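Side-chain contact in Mll8193 protein (Mesorhizobium loti, PDB 3FH1), which is of unknown function but belongs to the SnoaL-like family of the NTF2 clan, so it may bind or transform a small molecule: residues Q68-S71 / A72-T75. Numbering follows the deposited sequence. Where two conformers were deposited one is given.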
ATOM      1  N   GLN A  68      20.124   9.229  -2.530  1.00 21.77           N
ATOM      2  CA  GLN A  68      20.344   9.639  -3.915  1.00 23.55           C
ATOM      3  C   GLN A  68      19.033   9.533  -4.707  1.00 23.12           C
ATOM      4  O   GLN A  68      18.724  10.439  -5.496  1.00 22.37           O
ATOM      5  CB  GLN A  68      21.411   8.792  -4.573  1.00 25.40           C
ATOM      6  CG  GLN A  68      21.808   9.245  -5.965  1.00 29.59           C
ATOM      7  CD  GLN A  68      23.071   8.497  -6.442  1.00 37.77           C
ATOM      8  OE1 GLN A  68      24.070   8.370  -5.699  1.00 56.93           O
ATOM      9  NE2 GLN A  68      23.016   7.981  -7.664  1.00 51.74           N
ATOM     10  N   LEU A  69      18.299   8.438  -4.532  1.00 21.34           N
ATOM     11  CA  LEU A  69      17.091   8.205  -5.300  1.00 21.51           C
ATOM     12  C   LEU A  69      16.026   9.224  -4.935  1.00 22.25           C
ATOM     13  O   LEU A  69      15.474   9.896  -5.789  1.00 22.84           O
ATOM     14  CB  LEU A  69      16.549   6.804  -5.119  1.00 23.43           C
ATOM     15  CG  LEU A  69      15.198   6.457  -5.836  1.00 23.80           C
ATOM     16  CD1 LEU A  69      15.373   6.447  -7.294  1.00 29.66           C
ATOM     17  CD2 LEU A  69      14.621   5.145  -5.358  1.00 25.02           C
ATOM     18  N   TRP A  70      15.742   9.348  -3.653  1.00 21.24           N
ATOM     19  CA  TRP A  70      14.729  10.296  -3.236  1.00 20.87           C
ATOM     20  C   TRP A  70      15.087  11.760  -3.561  1.00 21.63           C
ATOM     21  O   TRP A  70      14.209  12.561  -3.885  1.00 21.82           O
ATOM     22  CB  TRP A  70      14.437  10.111  -1.776  1.00 21.36           C
ATOM     23  CG  TRP A  70      13.485   8.989  -1.515  1.00 20.18           C
ATOM     24  CD1 TRP A  70      12.385   8.645  -2.259  1.00 23.23           C
ATOM     25  CD2 TRP A  70      13.484   8.111  -0.382  1.00 18.16           C
ATOM     26  NE1 TRP A  70      11.700   7.608  -1.639  1.00 25.61           N
ATOM     27  CE2 TRP A  70      12.335   7.314  -0.471  1.00 20.85           C
ATOM     28  CE3 TRP A  70      14.321   7.967   0.739  1.00 23.67           C
ATOM     29  CZ2 TRP A  70      12.049   6.344   0.471  1.00 23.52           C
ATOM     30  CZ3 TRP A  70      14.041   7.012   1.646  1.00 25.94           C
ATOM     31  CH2 TRP A  70      12.902   6.196   1.513  1.00 25.29           C
ATOM     32  N   SER A  71      16.366  12.121  -3.463  0.50 20.18           N
ATOM     33  CA  SER A  71      16.827  13.482  -3.803  0.50 20.73           C
ATOM     34  C   SER A  71      16.562  13.818  -5.268  0.50 23.41           C
ATOM     35  O   SER A  71      16.160  14.932  -5.623  0.50 23.10           O
ATOM     36  CB  SER A  71      18.322  13.634  -3.489  0.50 20.84           C
ATOM     37  OG  SER A  71      18.562  13.485  -2.102  0.50 21.73           O
ATOM     38  N   ALA A  72      16.821  12.854  -6.129  1.00 21.76           N
ATOM     39  CA  ALA A  72      16.616  13.060  -7.549  1.00 23.04           C
ATOM     40  C   ALA A  72      15.114  13.235  -7.800  1.00 23.14           C
ATOM     41  O   ALA A  72      14.708  14.068  -8.613  1.00 26.96           O
ATOM     42  CB  ALA A  72      17.155  11.873  -8.347  1.00 25.53           C
ATOM     43  N   ILE A  73      14.316  12.378  -7.179  1.00 22.32           N
ATOM     44  CA  ILE A  73      12.848  12.413  -7.330  1.00 24.78           C
ATOM     45  C   ILE A  73      12.334  13.774  -6.894  1.00 25.79           C
ATOM     46  O   ILE A  73      11.543  14.389  -7.612  1.00 27.29           O
ATOM     47  CB  ILE A  73      12.125  11.268  -6.602  1.00 27.42           C
ATOM     48  CG1 ILE A  73      12.437   9.941  -7.326  1.00 24.32           C
ATOM     49  CG2 ILE A  73      10.570  11.534  -6.554  1.00 22.91           C
ATOM     50  CD1 ILE A  73      12.048   8.704  -6.531  1.00 25.04           C
ATOM     51  N   ALA A  74      12.800  14.237  -5.747  1.00 23.96           N
ATOM     52  CA  ALA A  74      12.334  15.501  -5.143  1.00 22.72           C
ATOM     53  C   ALA A  74      12.673  16.732  -5.938  1.00 23.06           C
ATOM     54  O   ALA A  74      12.036  17.763  -5.771  1.00 23.06           O
ATOM     55  CB  ALA A  74      12.889  15.675  -3.717  1.00 23.23           C
ATOM     56  N   THR A  75      13.727  16.647  -6.721  1.00 21.74           N
ATOM     57  CA  THR A  75      14.229  17.805  -7.429  1.00 23.57           C
ATOM     58  C   THR A  75      14.096  17.721  -8.954  1.00 26.47           C
ATOM     59  O   THR A  75      14.624  18.593  -9.660  1.00 27.77           O
ATOM     60  CB  THR A  75      15.722  18.095  -7.051  1.00 26.01           C
ATOM     61  OG1 THR A  75      16.529  16.978  -7.435  1.00 27.11           O
ATOM     62  CG2 THR A  75      15.852  18.375  -5.565  1.00 25.61           C
TER
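From Ala-72 N to Gln-68 O, Ile-73 N to Leu-69 O and Ala-74 N to Trp-70 O, regular i to i+4 bonds hold this turn of helix 63-75, the middle one nearly straight at 165°. At Thr-75 the pattern slackens: its backbone N is held weakly, by Ser-71 O at 3.2 Å and by Ala-72 O. The threonine hydroxyl takes up the Ser-71 carbonyl as well, OG1 donating to Ser-71 O over 2.8 Å from a position tilted 25° off the carbonyl plane. A chi1 of 62° sets OG1 between the backbone N and the carbonyl carbon of its own residue, the rotation that turns it back along the helix. In the conformer given, Ser-71 OG bonds to Val-67 O, one turn earlier. On another side of the helix, Ile-73 extends CD1 to the branch point of Leu-69, 3.9 Å from CG, while the same methyl lies obliquely 4.3 Å from CD1 of the Trp-70 indole. That ring meets Phe-26 and Phe-30 edge-to-face, and its NE1 bonds to an unidentified ligand, perhaps picked up during crystallisation. In this NTF2-like alpha+beta fold, Ile-73 and Ala-74 pack on helix 16-31, while Leu-69 and Trp-70 reach Ile-48 of strand 46-49.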